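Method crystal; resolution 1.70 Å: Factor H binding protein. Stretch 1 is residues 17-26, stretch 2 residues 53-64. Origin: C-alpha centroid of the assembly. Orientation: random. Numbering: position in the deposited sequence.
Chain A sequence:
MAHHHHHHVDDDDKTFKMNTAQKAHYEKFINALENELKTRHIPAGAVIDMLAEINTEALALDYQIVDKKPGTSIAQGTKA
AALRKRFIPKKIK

Stretch 1, residues 17-26: KMNTAQKAHY
Stretch 2, residues 53-64: EINTEALALDYQ

How do the two stretches lie against each other? Stretch 1 leaves an extended Met 18 and Asn 19 (psi 147° and 176°) for a helix, 20-26, that runs nearly antiparallel to the helix beginning stretch 2, at 164° with axes 11.0 Å apart. CA atoms pair Gln 22 with Leu 61 at 6.1 Å and His 25 with Ala 58 at 7.5 Å. Stretch 2 then makes a type I turn from Leu 59 to Asp 62, whose positive phi (65°) leads into the strand at Tyr 63.

What prepares the start of the first helix? Met 18 (m, t, p) lays CE over one face of the Tyr 63 ring, 4.2 Å from CD2. Asn 19 (chi1 p) caps the helix: its OD1 accepts from Gln 22 N at 2.8 Å, while Asn 19 N donates to Gln 22 OE1 at 2.9 Å. A water bridges the stretches, 3.0 Å from both Asn 19 ND2 and Leu 61 O.

How does Gln 22 reach the turn? Its m, t side chain starts sideways, but its end comes nearer, and NE2 donates to Leu 61 O at 2.9 Å and 164°. That carbonyl thus receives both the amide and the water.

Why is His 25 so central? It points toward stretch 2 with chi1 t and chi2 -100°, engaging both ring nitrogens near the ring plane. NE2 donates to Glu 57 OE1 at 3.0 Å; ND1 and Tyr 63 OH share a 2.8 Å hydrogen bond. The His 25 and Tyr 63 rings meet rim to rim, planes at 80°. Leu 61 (m, t) brings CD1 within 3.5 Å of His 25 CB, and Ile 54 CD1 lies 3.5 Å from His 25 CE1.

What does Tyr 26 add? With chi1 t its ring leads away, leaving CB packed 4.0 Å from Tyr 63 CZ.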

# COMPACT_ATOMS: atom_id res chain seq x y z
N LYS A 17 0.53 -8.93 -14.39
CA LYS A 17 -0.48 -9.98 -14.20
C LYS A 17 -1.81 -9.36 -13.78
O LYS A 17 -2.87 -9.99 -13.90
N MET A 18 -1.75 -8.12 -13.30
CA MET A 18 -2.93 -7.45 -12.77
C MET A 18 -3.74 -6.77 -13.86
O MET A 18 -3.18 -6.26 -14.83
CB MET A 18 -2.54 -6.41 -11.74
CG MET A 18 -2.21 -6.99 -10.39
SD MET A 18 -1.20 -5.83 -9.47
CE MET A 18 -2.35 -4.51 -9.09
N ASN A 19 -5.05 -6.75 -13.67
CA ASN A 19 -5.94 -6.09 -14.61
C ASN A 19 -6.04 -4.60 -14.31
O ASN A 19 -5.46 -4.12 -13.33
CB ASN A 19 -7.31 -6.77 -14.64
CG ASN A 19 -8.07 -6.65 -13.32
OD1 ASN A 19 -8.08 -5.60 -12.69
ND2 ASN A 19 -8.72 -7.74 -12.93
N THR A 20 -6.76 -3.87 -15.15
CA THR A 20 -6.79 -2.41 -15.00
C THR A 20 -7.45 -1.95 -13.70
O THR A 20 -7.05 -0.93 -13.14
CB THR A 20 -7.44 -1.71 -16.23
OG1 THR A 20 -8.84 -2.02 -16.31
CG2 THR A 20 -6.74 -2.17 -17.50
N ALA A 21 -8.45 -2.70 -13.22
CA ALA A 21 -9.16 -2.32 -12.01
C ALA A 21 -8.26 -2.49 -10.79
O ALA A 21 -8.23 -1.65 -9.89
CB ALA A 21 -10.40 -3.19 -11.85
N GLN A 22 -7.52 -3.59 -10.78
CA GLN A 22 -6.60 -3.88 -9.70
C GLN A 22 -5.49 -2.83 -9.68
O GLN A 22 -5.17 -2.28 -8.63
CB GLN A 22 -6.01 -5.28 -9.87
CG GLN A 22 -7.07 -6.36 -9.77
CD GLN A 22 -6.58 -7.74 -10.21
OE1 GLN A 22 -5.71 -7.85 -11.07
NE2 GLN A 22 -7.15 -8.79 -9.61
N LYS A 23 -4.95 -2.52 -10.85
CA LYS A 23 -3.86 -1.55 -10.94
C LYS A 23 -4.29 -0.14 -10.56
O LYS A 23 -3.52 0.61 -9.95
CB LYS A 23 -3.25 -1.57 -12.35
CG LYS A 23 -1.99 -0.71 -12.50
N ALA A 24 -5.52 0.22 -10.91
CA ALA A 24 -6.04 1.55 -10.60
C ALA A 24 -6.20 1.70 -9.09
O ALA A 24 -5.87 2.74 -8.52
CB ALA A 24 -7.37 1.79 -11.31
N HIS A 25 -6.72 0.65 -8.46
CA HIS A 25 -6.92 0.67 -7.02
C HIS A 25 -5.59 0.73 -6.29
O HIS A 25 -5.44 1.50 -5.35
CB HIS A 25 -7.70 -0.57 -6.58
CG HIS A 25 -8.03 -0.58 -5.12
ND1 HIS A 25 -7.31 -1.31 -4.21
CD2 HIS A 25 -9.02 0.02 -4.43
CE1 HIS A 25 -7.83 -1.15 -3.00
NE2 HIS A 25 -8.88 -0.35 -3.11
N TYR A 26 -4.63 -0.06 -6.76
CA TYR A 26 -3.31 -0.13 -6.16
C TYR A 26 -2.58 1.20 -6.30
O TYR A 26 -2.01 1.71 -5.34
CB TYR A 26 -2.50 -1.27 -6.78
CG TYR A 26 -1.05 -1.29 -6.35
CD1 TYR A 26 -0.69 -1.71 -5.08
CD2 TYR A 26 -0.04 -0.87 -7.21
CE1 TYR A 26 0.64 -1.72 -4.68
CE2 TYR A 26 1.28 -0.87 -6.83
CZ TYR A 26 1.62 -1.30 -5.56
OH TYR A 26 2.93 -1.30 -5.18
N GLU A 53 -7.31 -2.30 6.20
CA GLU A 53 -8.28 -1.44 5.55
C GLU A 53 -8.19 -1.59 4.04
O GLU A 53 -9.18 -1.89 3.36
CB GLU A 53 -8.01 0.02 5.96
CG GLU A 53 -8.85 1.03 5.22
CD GLU A 53 -8.47 2.46 5.56
OE1 GLU A 53 -7.59 2.66 6.42
OE2 GLU A 53 -9.07 3.38 4.96
N ILE A 54 -7.00 -1.37 3.49
CA ILE A 54 -6.83 -1.46 2.03
C ILE A 54 -7.02 -2.89 1.48
O ILE A 54 -7.57 -3.08 0.40
CB ILE A 54 -5.50 -0.82 1.55
CG1 ILE A 54 -5.56 -0.51 0.05
CG2 ILE A 54 -4.32 -1.72 1.83
CD1 ILE A 54 -6.48 0.66 -0.30
N ASN A 55 -6.59 -3.90 2.23
CA ASN A 55 -6.78 -5.27 1.77
C ASN A 55 -8.21 -5.76 1.83
O ASN A 55 -8.60 -6.63 1.04
CB ASN A 55 -5.84 -6.23 2.50
CG ASN A 55 -4.47 -6.24 1.88
OD1 ASN A 55 -4.33 -6.10 0.67
ND2 ASN A 55 -3.46 -6.42 2.70
N THR A 56 -8.99 -5.21 2.74
CA THR A 56 -10.42 -5.53 2.77
C THR A 56 -11.07 -5.02 1.48
O THR A 56 -11.88 -5.72 0.87
CB THR A 56 -11.09 -4.92 4.00
OG1 THR A 56 -10.52 -5.51 5.17
CG2 THR A 56 -12.62 -5.19 3.99
N GLU A 57 -10.69 -3.82 1.06
CA GLU A 57 -11.14 -3.28 -0.23
C GLU A 57 -10.59 -4.09 -1.41
O GLU A 57 -11.33 -4.43 -2.34
CB GLU A 57 -10.73 -1.82 -0.40
CG GLU A 57 -11.42 -0.82 0.51
CD GLU A 57 -10.98 0.61 0.20
OE1 GLU A 57 -10.48 0.86 -0.92
OE2 GLU A 57 -11.14 1.50 1.06
N ALA A 58 -9.30 -4.38 -1.39
CA ALA A 58 -8.65 -5.03 -2.53
C ALA A 58 -9.23 -6.42 -2.75
O ALA A 58 -9.27 -6.94 -3.87
CB ALA A 58 -7.15 -5.09 -2.31
N LEU A 59 -9.68 -7.03 -1.66
CA LEU A 59 -10.31 -8.33 -1.70
C LEU A 59 -11.47 -8.36 -2.71
O LEU A 59 -11.64 -9.33 -3.46
CB LEU A 59 -10.80 -8.62 -0.29
CG LEU A 59 -11.51 -9.92 -0.02
CD1 LEU A 59 -10.68 -11.12 -0.51
CD2 LEU A 59 -11.73 -9.93 1.49
N ALA A 60 -12.26 -7.29 -2.74
CA ALA A 60 -13.39 -7.18 -3.68
C ALA A 60 -12.91 -7.13 -5.13
O ALA A 60 -13.69 -7.38 -6.05
CB ALA A 60 -14.23 -5.96 -3.35
N LEU A 61 -11.64 -6.81 -5.33
CA LEU A 61 -11.04 -6.77 -6.66
C LEU A 61 -10.11 -7.96 -6.91
O LEU A 61 -9.36 -7.97 -7.88
CB LEU A 61 -10.29 -5.45 -6.89
CG LEU A 61 -11.14 -4.19 -6.68
CD1 LEU A 61 -10.26 -2.96 -6.62
CD2 LEU A 61 -12.19 -4.05 -7.78
N ASP A 62 -10.14 -8.95 -6.02
CA ASP A 62 -9.39 -10.19 -6.19
C ASP A 62 -7.86 -10.05 -6.17
O ASP A 62 -7.15 -10.82 -6.81
CB ASP A 62 -9.81 -10.92 -7.49
CG ASP A 62 -11.25 -11.38 -7.47
OD1 ASP A 62 -11.76 -11.66 -6.37
OD2 ASP A 62 -11.86 -11.47 -8.56
N TYR A 63 -7.34 -9.06 -5.44
CA TYR A 63 -5.90 -8.99 -5.22
C TYR A 63 -5.63 -8.55 -3.79
O TYR A 63 -6.56 -8.17 -3.08
CB TYR A 63 -5.21 -8.06 -6.25
CG TYR A 63 -5.16 -6.60 -5.87
CD1 TYR A 63 -6.30 -5.79 -5.92
CD2 TYR A 63 -3.96 -6.02 -5.46
CE1 TYR A 63 -6.24 -4.44 -5.56
CE2 TYR A 63 -3.88 -4.68 -5.12
CZ TYR A 63 -5.02 -3.90 -5.16
OH TYR A 63 -4.93 -2.57 -4.79
N GLN A 64 -4.37 -8.63 -3.37
CA GLN A 64 -3.95 -8.19 -2.04
C GLN A 64 -2.64 -7.42 -2.15
O GLN A 64 -1.91 -7.58 -3.11
CB GLN A 64 -3.73 -9.40 -1.13
CG GLN A 64 -5.01 -10.13 -0.75
CD GLN A 64 -5.87 -9.34 0.22
OE1 GLN A 64 -5.73 -9.45 1.43
NE2 GLN A 64 -6.78 -8.53 -0.33
O HOH W 1 -10.57 -7.51 -10.54